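Side-chain contacts in D-alanyl-lipoteichoic acid synthetase (Streptococcus pneumoniae, PDB 3BMA), which probably takes part in adding D-alanine to lipoteichoic acid during cell wall biogenesis, as a membrane-associated member of the DltD family: residues N85-M90 and Q144-R149; D128-F133 and D161-L166; Y104-Q109 and Q319-Q324. The protein carries 1 engineered substitution. All blocks are in the same frame, centred on the assembly; numbering follows the deposited sequence.

Interaction 1 of 3, residues N85-M90 and Q144-R149; sequences NQYFGM and QYAATR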
loop_
_atom_site.group_PDB
_atom_site.type_symbol
_atom_site.label_atom_id
_atom_site.label_comp_id
_atom_site.label_asym_id
_atom_site.label_seq_id
_atom_site.Cartn_x
_atom_site.Cartn_y
_atom_site.Cartn_z
ATOM N N ASN C 85 -24.132 -18.973 -9.209
ATOM C CA ASN C 85 -22.882 -19.733 -9.281
ATOM C C ASN C 85 -22.159 -19.574 -10.616
ATOM O O ASN C 85 -20.952 -19.315 -10.644
ATOM C CB ASN C 85 -23.118 -21.221 -9.004
ATOM C CG ASN C 85 -22.894 -21.593 -7.551
ATOM O OD1 ASN C 85 -21.916 -21.173 -6.927
ATOM N ND2 ASN C 85 -23.794 -22.396 -7.008
ATOM N N GLN C 86 -22.905 -19.715 -11.711
ATOM C CA GLN C 86 -22.332 -19.629 -13.055
ATOM C C GLN C 86 -21.740 -18.253 -13.313
ATOM O O GLN C 86 -20.621 -18.149 -13.808
ATOM C CB GLN C 86 -23.360 -19.992 -14.143
ATOM C CG GLN C 86 -23.877 -21.447 -14.123
ATOM C CD GLN C 86 -22.822 -22.504 -14.430
ATOM O OE1 GLN C 86 -21.685 -22.198 -14.785
ATOM N NE2 GLN C 86 -23.205 -23.767 -14.287
ATOM N N TYR C 87 -22.484 -17.209 -12.947
ATOM C CA TYR C 87 -22.016 -15.831 -13.065
ATOM C C TYR C 87 -20.660 -15.615 -12.409
ATOM O O TYR C 87 -19.761 -15.031 -13.018
ATOM C CB TYR C 87 -23.033 -14.847 -12.481
ATOM C CG TYR C 87 -22.603 -13.404 -12.613
ATOM C CD1 TYR C 87 -22.606 -12.773 -13.856
ATOM C CD2 TYR C 87 -22.181 -12.673 -11.503
ATOM C CE1 TYR C 87 -22.215 -11.453 -13.991
ATOM C CE2 TYR C 87 -21.774 -11.349 -11.631
ATOM C CZ TYR C 87 -21.797 -10.748 -12.879
ATOM O OH TYR C 87 -21.407 -9.437 -13.025
ATOM N N PHE C 88 -20.514 -16.097 -11.178
ATOM C CA PHE C 88 -19.272 -15.928 -10.429
ATOM C C PHE C 88 -18.129 -16.760 -11.002
ATOM O O PHE C 88 -16.984 -16.311 -11.026
ATOM C CB PHE C 88 -19.489 -16.209 -8.939
ATOM C CG PHE C 88 -20.262 -15.129 -8.235
ATOM C CD1 PHE C 88 -19.811 -13.814 -8.249
ATOM C CD2 PHE C 88 -21.437 -15.422 -7.556
ATOM C CE1 PHE C 88 -20.528 -12.812 -7.617
ATOM C CE2 PHE C 88 -22.153 -14.425 -6.914
ATOM C CZ PHE C 88 -21.696 -13.121 -6.945
ATOM N N GLY C 89 -18.450 -17.959 -11.481
ATOM C CA GLY C 89 -17.480 -18.806 -12.178
ATOM C C GLY C 89 -16.950 -18.179 -13.457
ATOM O O GLY C 89 -15.783 -18.374 -13.801
ATOM N N MET C 90 -17.810 -17.430 -14.157
ATOM C CA MET C 90 -17.453 -16.737 -15.408
ATOM C C MET C 90 -16.394 -15.660 -15.188
ATOM O O MET C 90 -15.540 -15.462 -16.045
ATOM C CB MET C 90 -18.684 -16.106 -16.075
ATOM C CG MET C 90 -19.638 -17.082 -16.768
ATOM S SD MET C 90 -21.127 -16.292 -17.443
ATOM C CE MET C 90 -22.263 -17.661 -17.331
ATOM N N GLN C 144 -24.295 -4.233 -8.449
ATOM C CA GLN C 144 -25.099 -3.917 -7.273
ATOM C C GLN C 144 -25.991 -5.090 -6.864
ATOM O O GLN C 144 -26.142 -5.373 -5.674
ATOM C CB GLN C 144 -25.939 -2.658 -7.527
ATOM C CG GLN C 144 -26.669 -2.101 -6.298
ATOM C CD GLN C 144 -28.089 -2.626 -6.150
ATOM O OE1 GLN C 144 -28.870 -2.627 -7.103
ATOM N NE2 GLN C 144 -28.430 -3.070 -4.945
ATOM N N TYR C 145 -26.574 -5.767 -7.853
ATOM C CA TYR C 145 -27.452 -6.899 -7.587
ATOM C C TYR C 145 -26.679 -8.117 -7.066
ATOM O O TYR C 145 -27.117 -8.774 -6.118
ATOM C CB TYR C 145 -28.306 -7.269 -8.821
ATOM C CG TYR C 145 -29.123 -8.520 -8.591
ATOM C CD1 TYR C 145 -30.279 -8.486 -7.814
ATOM C CD2 TYR C 145 -28.710 -9.749 -9.106
ATOM C CE1 TYR C 145 -31.011 -9.638 -7.576
ATOM C CE2 TYR C 145 -29.432 -10.902 -8.874
ATOM C CZ TYR C 145 -30.576 -10.842 -8.107
ATOM O OH TYR C 145 -31.286 -11.996 -7.868
ATOM N N ALA C 146 -25.540 -8.411 -7.688
ATOM C CA ALA C 146 -24.741 -9.590 -7.339
ATOM C C ALA C 146 -24.092 -9.469 -5.963
ATOM O O ALA C 146 -23.893 -10.475 -5.278
ATOM C CB ALA C 146 -23.686 -9.857 -8.405
ATOM N N ALA C 147 -23.765 -8.235 -5.572
ATOM C CA ALA C 147 -23.244 -7.947 -4.237
ATOM C C ALA C 147 -24.310 -8.192 -3.189
ATOM O O ALA C 147 -24.020 -8.727 -2.118
ATOM C CB ALA C 147 -22.751 -6.515 -4.155
ATOM N N THR C 148 -25.539 -7.786 -3.512
ATOM C CA THR C 148 -26.706 -7.971 -2.651
ATOM C C THR C 148 -26.962 -9.456 -2.417
ATOM O O THR C 148 -27.188 -9.877 -1.284
ATOM C CB THR C 148 -27.959 -7.305 -3.267
ATOM O OG1 THR C 148 -27.668 -5.937 -3.576
ATOM C CG2 THR C 148 -29.150 -7.363 -2.318
ATOM N N ARG C 149 -26.901 -10.243 -3.489
ATOM C CA ARG C 149 -27.079 -11.691 -3.396
ATOM C C ARG C 149 -25.976 -12.369 -2.592
ATOM O O ARG C 149 -26.231 -13.371 -1.929
ATOM C CB ARG C 149 -27.182 -12.319 -4.786
ATOM C CG ARG C 149 -28.443 -11.943 -5.529
ATOM C CD ARG C 149 -29.670 -12.579 -4.911
ATOM N NE ARG C 149 -29.953 -13.888 -5.488
ATOM C CZ ARG C 149 -30.793 -14.769 -4.957
ATOM N NH1 ARG C 149 -31.434 -14.488 -3.830
ATOM N NH2 ARG C 149 -30.996 -15.934 -5.554
#

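Interaction 2 of 3, residues D128-F133 and D161-L166; sequences DQLTSF and DLVQKL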
loop_
_atom_site.group_PDB
_atom_site.type_symbol
_atom_site.label_atom_id
_atom_site.label_comp_id
_atom_site.label_asym_id
_atom_site.label_seq_id
_atom_site.Cartn_x
_atom_site.Cartn_y
_atom_site.Cartn_z
ATOM N N ASP C 128 -11.115 -16.828 -5.072
ATOM C CA ASP C 128 -10.660 -16.361 -6.381
ATOM C C ASP C 128 -11.823 -15.761 -7.169
ATOM O O ASP C 128 -11.631 -14.795 -7.904
ATOM C CB ASP C 128 -9.980 -17.498 -7.160
ATOM C CG ASP C 128 -9.429 -17.049 -8.502
ATOM O OD1 ASP C 128 -8.947 -15.899 -8.632
ATOM O OD2 ASP C 128 -9.478 -17.861 -9.439
ATOM N N GLN C 129 -13.023 -16.317 -6.991
ATOM C CA GLN C 129 -14.245 -15.778 -7.600
ATOM C C GLN C 129 -14.678 -14.456 -6.973
ATOM O O GLN C 129 -15.184 -13.579 -7.672
ATOM C CB GLN C 129 -15.390 -16.780 -7.498
ATOM C CG GLN C 129 -15.326 -17.891 -8.527
ATOM C CD GLN C 129 -16.293 -19.012 -8.241
ATOM O OE1 GLN C 129 -17.408 -18.778 -7.775
ATOM N NE2 GLN C 129 -15.874 -20.245 -8.520
ATOM N N LEU C 130 -14.492 -14.333 -5.659
ATOM C CA LEU C 130 -14.788 -13.100 -4.933
ATOM C C LEU C 130 -13.955 -11.946 -5.483
ATOM O O LEU C 130 -14.501 -10.915 -5.862
ATOM C CB LEU C 130 -14.497 -13.273 -3.439
ATOM C CG LEU C 130 -15.389 -12.633 -2.365
ATOM C CD1 LEU C 130 -14.708 -12.763 -1.019
ATOM C CD2 LEU C 130 -15.761 -11.177 -2.617
ATOM N N THR C 131 -12.637 -12.141 -5.541
ATOM C CA THR C 131 -11.711 -11.091 -5.976
ATOM C C THR C 131 -11.818 -10.767 -7.468
ATOM O O THR C 131 -11.627 -9.615 -7.859
ATOM C CB THR C 131 -10.248 -11.409 -5.600
ATOM O OG1 THR C 131 -9.948 -12.779 -5.898
ATOM C CG2 THR C 131 -10.002 -11.145 -4.125
ATOM N N SER C 132 -12.130 -11.783 -8.280
ATOM C CA SER C 132 -12.410 -11.613 -9.715
ATOM C C SER C 132 -13.666 -10.787 -9.950
ATOM O O SER C 132 -13.716 -9.970 -10.875
ATOM C CB SER C 132 -12.592 -12.966 -10.398
ATOM O OG SER C 132 -11.411 -13.736 -10.317
ATOM N N PHE C 133 -14.679 -11.022 -9.118
ATOM C CA PHE C 133 -15.910 -10.239 -9.144
ATOM C C PHE C 133 -15.638 -8.768 -8.829
ATOM O O PHE C 133 -16.094 -7.892 -9.556
ATOM C CB PHE C 133 -16.952 -10.830 -8.184
ATOM C CG PHE C 133 -18.122 -9.921 -7.909
ATOM C CD1 PHE C 133 -18.311 -9.378 -6.639
ATOM C CD2 PHE C 133 -19.039 -9.612 -8.913
ATOM C CE1 PHE C 133 -19.385 -8.539 -6.380
ATOM C CE2 PHE C 133 -20.118 -8.772 -8.659
ATOM C CZ PHE C 133 -20.291 -8.236 -7.392
ATOM N N ASP C 161 -16.708 -5.053 3.655
ATOM C CA ASP C 161 -16.735 -3.603 3.429
ATOM C C ASP C 161 -16.852 -3.236 1.943
ATOM O O ASP C 161 -17.523 -2.265 1.585
ATOM C CB ASP C 161 -15.495 -2.937 4.052
ATOM C CG ASP C 161 -14.180 -3.437 3.441
ATOM O OD1 ASP C 161 -13.486 -2.630 2.786
ATOM O OD2 ASP C 161 -13.845 -4.634 3.600
ATOM N N LEU C 162 -16.212 -4.037 1.095
ATOM C CA LEU C 162 -16.153 -3.789 -0.340
ATOM C C LEU C 162 -17.432 -4.248 -1.031
ATOM O O LEU C 162 -17.916 -3.588 -1.950
ATOM C CB LEU C 162 -14.926 -4.480 -0.948
ATOM C CG LEU C 162 -13.559 -3.992 -0.450
ATOM C CD1 LEU C 162 -12.446 -4.950 -0.837
ATOM C CD2 LEU C 162 -13.258 -2.608 -0.967
ATOM N N VAL C 163 -17.968 -5.377 -0.572
ATOM C CA VAL C 163 -19.222 -5.937 -1.080
ATOM C C VAL C 163 -20.429 -5.066 -0.682
ATOM O O VAL C 163 -21.313 -4.816 -1.511
ATOM C CB VAL C 163 -19.399 -7.419 -0.631
ATOM C CG1 VAL C 163 -20.674 -8.017 -1.188
ATOM C CG2 VAL C 163 -18.210 -8.261 -1.088
ATOM N N GLN C 164 -20.446 -4.591 0.567
ATOM C CA GLN C 164 -21.493 -3.676 1.059
ATOM C C GLN C 164 -21.554 -2.351 0.299
ATOM O O GLN C 164 -22.646 -1.825 0.070
ATOM C CB GLN C 164 -21.323 -3.382 2.553
ATOM C CG GLN C 164 -21.881 -4.445 3.492
ATOM C CD GLN C 164 -21.571 -4.163 4.960
ATOM O OE1 GLN C 164 -20.587 -3.491 5.291
ATOM N NE2 GLN C 164 -22.411 -4.684 5.848
ATOM N N LYS C 165 -20.387 -1.816 -0.069
ATOM C CA LYS C 165 -20.287 -0.592 -0.879
ATOM C C LYS C 165 -20.914 -0.779 -2.255
ATOM O O LYS C 165 -21.631 0.096 -2.739
ATOM C CB LYS C 165 -18.830 -0.144 -1.033
ATOM C CG LYS C 165 -18.302 0.680 0.126
ATOM C CD LYS C 165 -17.006 1.392 -0.235
ATOM C CE LYS C 165 -16.531 2.282 0.908
ATOM N NZ LYS C 165 -15.338 3.105 0.545
ATOM N N LEU C 166 -20.641 -1.925 -2.872
ATOM C CA LEU C 166 -21.228 -2.273 -4.162
ATOM C C LEU C 166 -22.737 -2.484 -4.074
ATOM O O LEU C 166 -23.471 -2.073 -4.971
ATOM C CB LEU C 166 -20.553 -3.515 -4.749
ATOM C CG LEU C 166 -19.108 -3.401 -5.237
ATOM C CD1 LEU C 166 -18.710 -4.686 -5.933
ATOM C CD2 LEU C 166 -18.937 -2.225 -6.179
#

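Interaction 3 of 3, residues Y104-Q109 and Q319-Q324; sequences YVISPQ and QKIRYQ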
loop_
_atom_site.group_PDB
_atom_site.type_symbol
_atom_site.label_atom_id
_atom_site.label_comp_id
_atom_site.label_asym_id
_atom_site.label_seq_id
_atom_site.Cartn_x
_atom_site.Cartn_y
_atom_site.Cartn_z
ATOM N N TYR C 104 -25.796 -23.149 -22.576
ATOM C CA TYR C 104 -26.315 -22.809 -21.258
ATOM C C TYR C 104 -27.671 -23.468 -21.020
ATOM O O TYR C 104 -28.668 -23.073 -21.615
ATOM C CB TYR C 104 -26.409 -21.287 -21.101
ATOM C CG TYR C 104 -26.552 -20.824 -19.672
ATOM C CD1 TYR C 104 -25.426 -20.598 -18.882
ATOM C CD2 TYR C 104 -27.807 -20.610 -19.107
ATOM C CE1 TYR C 104 -25.543 -20.183 -17.567
ATOM C CE2 TYR C 104 -27.936 -20.193 -17.790
ATOM C CZ TYR C 104 -26.798 -19.978 -17.030
ATOM O OH TYR C 104 -26.915 -19.572 -15.728
ATOM N N VAL C 105 -27.696 -24.478 -20.154
ATOM C CA VAL C 105 -28.940 -25.122 -19.732
ATOM C C VAL C 105 -29.723 -24.187 -18.809
ATOM O O VAL C 105 -29.142 -23.577 -17.916
ATOM C CB VAL C 105 -28.644 -26.465 -19.028
ATOM C CG1 VAL C 105 -29.884 -27.027 -18.332
ATOM C CG2 VAL C 105 -28.099 -27.463 -20.027
ATOM N N ILE C 106 -31.024 -24.031 -19.062
ATOM C CA ILE C 106 -31.910 -23.302 -18.152
ATOM C C ILE C 106 -33.060 -24.215 -17.756
ATOM O O ILE C 106 -34.035 -24.366 -18.502
ATOM C CB ILE C 106 -32.514 -22.021 -18.779
ATOM C CG1 ILE C 106 -31.446 -21.123 -19.398
ATOM C CG2 ILE C 106 -33.284 -21.230 -17.734
ATOM C CD1 ILE C 106 -32.033 -19.906 -20.083
ATOM N N SER C 107 -32.946 -24.832 -16.585
ATOM C CA SER C 107 -33.993 -25.720 -16.102
ATOM C C SER C 107 -35.048 -24.918 -15.349
ATOM O O SER C 107 -34.712 -24.169 -14.431
ATOM C CB SER C 107 -33.410 -26.822 -15.223
ATOM O OG SER C 107 -34.420 -27.719 -14.812
ATOM N N PRO C 108 -36.326 -25.041 -15.765
ATOM C CA PRO C 108 -37.446 -24.361 -15.107
ATOM C C PRO C 108 -37.649 -24.724 -13.630
ATOM O O PRO C 108 -38.254 -23.946 -12.894
ATOM C CB PRO C 108 -38.656 -24.789 -15.944
ATOM C CG PRO C 108 -38.078 -25.141 -17.277
ATOM C CD PRO C 108 -36.779 -25.794 -16.950
ATOM N N GLN C 109 -37.139 -25.873 -13.197
ATOM C CA GLN C 109 -37.252 -26.265 -11.792
ATOM C C GLN C 109 -36.266 -25.532 -10.865
ATOM O O GLN C 109 -36.417 -25.587 -9.642
ATOM C CB GLN C 109 -37.186 -27.794 -11.622
ATOM C CG GLN C 109 -35.827 -28.438 -11.880
ATOM C CD GLN C 109 -35.066 -28.772 -10.609
ATOM O OE1 GLN C 109 -33.885 -28.454 -10.483
ATOM N NE2 GLN C 109 -35.738 -29.423 -9.663
ATOM N N GLN C 319 -42.513 -19.822 -21.146
ATOM C CA GLN C 319 -42.878 -18.579 -21.829
ATOM C C GLN C 319 -42.280 -17.350 -21.143
ATOM O O GLN C 319 -41.902 -16.387 -21.812
ATOM C CB GLN C 319 -44.401 -18.441 -21.912
ATOM C CG GLN C 319 -45.060 -19.273 -23.007
ATOM C CD GLN C 319 -46.559 -19.453 -22.787
ATOM O OE1 GLN C 319 -47.297 -18.479 -22.619
ATOM N NE2 GLN C 319 -47.013 -20.705 -22.793
ATOM N N LYS C 320 -42.191 -17.393 -19.814
ATOM C CA LYS C 320 -41.598 -16.306 -19.032
ATOM C C LYS C 320 -40.079 -16.254 -19.215
ATOM O O LYS C 320 -39.489 -15.163 -19.274
ATOM C CB LYS C 320 -41.956 -16.443 -17.548
ATOM C CG LYS C 320 -41.768 -15.159 -16.766
ATOM C CD LYS C 320 -42.075 -15.309 -15.296
ATOM C CE LYS C 320 -41.397 -14.192 -14.522
ATOM N NZ LYS C 320 -41.844 -14.092 -13.112
ATOM N N ILE C 321 -39.471 -17.439 -19.313
ATOM C CA ILE C 321 -38.039 -17.594 -19.571
ATOM C C ILE C 321 -37.687 -17.107 -20.978
ATOM O O ILE C 321 -36.807 -16.256 -21.140
ATOM C CB ILE C 321 -37.572 -19.072 -19.342
ATOM C CG1 ILE C 321 -37.516 -19.378 -17.841
ATOM C CG2 ILE C 321 -36.193 -19.331 -19.961
ATOM C CD1 ILE C 321 -37.521 -20.854 -17.487
ATOM N N ARG C 322 -38.404 -17.631 -21.975
ATOM C CA ARG C 322 -38.198 -17.289 -23.382
ATOM C C ARG C 322 -38.351 -15.797 -23.659
ATOM O O ARG C 322 -37.621 -15.252 -24.477
ATOM C CB ARG C 322 -39.144 -18.088 -24.277
ATOM C CG ARG C 322 -38.759 -19.560 -24.481
ATOM C CD ARG C 322 -39.624 -20.187 -25.568
ATOM N NE ARG C 322 -39.278 -19.669 -26.891
ATOM C CZ ARG C 322 -38.843 -20.411 -27.907
ATOM N NH1 ARG C 322 -38.722 -21.722 -27.781
ATOM N NH2 ARG C 322 -38.544 -19.839 -29.063
ATOM N N TYR C 323 -39.280 -15.141 -22.968
ATOM C CA TYR C 323 -39.460 -13.699 -23.121
ATOM C C TYR C 323 -38.240 -12.909 -22.655
ATOM O O TYR C 323 -37.818 -11.976 -23.331
ATOM C CB TYR C 323 -40.718 -13.201 -22.409
ATOM C CG TYR C 323 -40.929 -11.709 -22.565
ATOM C CD1 TYR C 323 -41.367 -11.169 -23.779
ATOM C CD2 TYR C 323 -40.675 -10.832 -21.507
ATOM C CE1 TYR C 323 -41.550 -9.802 -23.933
ATOM C CE2 TYR C 323 -40.856 -9.459 -21.652
ATOM C CZ TYR C 323 -41.295 -8.953 -22.865
ATOM O OH TYR C 323 -41.475 -7.600 -23.013
ATOM N N GLN C 324 -37.681 -13.296 -21.509
ATOM C CA GLN C 324 -36.479 -12.659 -20.963
ATOM C C GLN C 324 -35.294 -12.784 -21.920
ATOM O O GLN C 324 -34.537 -11.832 -22.113
ATOM C CB GLN C 324 -36.127 -13.258 -19.600
ATOM C CG GLN C 324 -35.084 -12.453 -18.822
ATOM C CD GLN C 324 -34.896 -12.929 -17.392
ATOM O OE1 GLN C 324 -35.538 -13.882 -16.942
ATOM N NE2 GLN C 324 -34.010 -12.259 -16.667
#

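Interaction 1 of 3, residues N85-M90 and Q144-R149
The ring of Phe88 turns its edge, in plane, to the backbone carbonyl of Ala146, with Phe88 CZ 3.8 Å from Ala146 O. One face of the same ring lies under its own neighbour, Tyr87, whose CD2 stands 4.1 Å above the plane and offset toward the rim. The Tyr87 ring, in turn, meets the methyl of Ala146 obliquely, Tyr87 CE2 lying 4.0 Å from Ala146 CB. Ala146 CB also lies 4.1 Å from Phe88 CZ, so one methyl touches two rings. The aromatic C-H rim carries a slight positive charge, so a carbonyl oxygen is a tolerable neighbour for it, although the contact remains plain packing.

The first torsions of the two aromatic residues differ and set their rings side by side. Tyr87 swings CG opposite its backbone N (chi1 -179°), whereas Phe88 sets CG opposite its carbonyl carbon (chi1 -73°), and both rings extend toward helix 141-153. Alanine suits the receiving position because its short side chain lets bulky rings come up to the helix backbone, with CA atoms of Tyr87 and Ala146 8.9 Å apart.

Within helix 141-153, Arg149 CG lies 3.5 Å above the Tyr145 ring plane, offset toward its rim. Tyr145 OH hydrogen-bonds to Asp277, which also forms a salt bridge with Arg149, tying helix 141-153 to helix 274-287. Leu280 of that helix touches both Tyr87 and Tyr145. Phe88 meets Phe125 and Phe133 edge-to-face, while Ala147 packs against helix 160-167, placing the contact within a buried cluster of helices beside the central sheet.

Interaction 2 of 3, residues D128-F133 and D161-L166
Leu130 and Val163 are the closest backbone pair of two helical segments, with 9.3 Å between their CA atoms, a separation that their side chains bridge. Leu130 CD2 meets Val163 CG2 at 4.1 Å, and the two side chains run roughly perpendicular. Val163 places CG1 opposite its backbone N (chi1 -178°) and offers its other methyl, CG2, to the leucine; the beta-branched residue thus presents a compact, rigid surface to a longer partner.

One turn further along both helices, Phe133 and Leu166 reach across from the two helices head-on. CD1 of Leu166 lies 3.9 Å from Phe133 CE1 and 4.2 Å from Phe133 CZ, meeting the ring obliquely. The large ring spans much of the gap between the helices, while the leucine brings one methyl of its branched end against the ring. Residues 130 and 133, like 163 and 166, are three apart, the spacing that keeps successive contacts on one side of an alpha-helix.

This is apolar helix-helix packing in the helical part of an alpha/beta protein whose family belongs to the SGNH hydrolase clan. Between the two partners in sequence runs helix 141-153: its Ala146 touches Phe133, Ala147 touches Leu166, and Leu151 touches Val163. Within helix 127-136, Ser132 OG donates to Asp128 O over 2.6 Å, and Ser132 N reaches that oxygen from the opposite face of its carbonyl plane, so the oxygen accepts two bonds. Asp128 also pairs with Arg29 in a salt bridge. Leu130 packs on Phe194 of a second subunit, and Asp161 accepts a hydrogen bond from the backbone N of Thr174 of a third.

Interaction 3 of 3, residues Y104-Q109 and Q319-Q324
Ile106 and Ile321 both hold CG2 opposite the backbone N and CG1 opposite the carbonyl carbon, with chi1 of -51° and -74° respectively, and these matching torsions turn a methyl of each residue toward the other. Ile106 CG2 and Ile321 CG2 meet at 4.1 Å, the two side chains lying alongside each other with their directions reversed. From CG1 the chain of Ile321 continues nearly fully extended (chi2 161°), carrying its CD1 methyl along to Pro108. There Ile321 CD1 lies 4.2 Å from Pro108 CA and 4.3 Å from Pro108 CG on the proline ring. The two branches of a single isoleucine thus serve two different neighbours, CG2 touching Ile106 and CD1 touching Pro108. The closest CA atoms, those of Pro108 and Ile321, are 8.1 Å apart.

Residues 104 and 105 end strand 101-105, the middle strand of a five-stranded parallel sheet, and helix 311-326 packs over the chain that leaves it. Such a sheet flanked by helices is the three-layer alpha/beta/alpha plan of the SGNH hydrolase clan. Beta-branched isoleucine suits a place just past the strand's end: the backbone of Ile106 still bonds to Ile295 of the next strand, while its side chain reaches toward the helix layer. Pro108 then begins a 3-10 turn, where its fixed phi fits the bend, and its ring adds an apolar surface that also meets Tyr314, Thr317 and Val318 of the same helix.

Helix 274-287 borders the contact, with Leu278 against Ile106 and Tyr275 against Ile321, while Arg322 of helix 311-326 forms salt bridges with Asp335 and Glu326.

In the fold
All three contacts are buried and mainly apolar, but they lie in two parts of the fold. Interactions 1 and 2 belong to one helical cluster, with centres 10 Å apart; residues of one pack directly on residues of the other, and the segments of the two interleave in sequence. Interaction 1 relies on aromatic rings against an alanine, interaction 2 on aliphatic branches and one ring, in a region that other subunits also touch. Interaction 3 is the one that joins the chain leaving a sheet strand to a helix, using isoleucines and a proline. It touches interaction 1 through Tyr104, packed on Gln86 and Met90, while interaction 2 stays about 12 Å away at its nearest atoms.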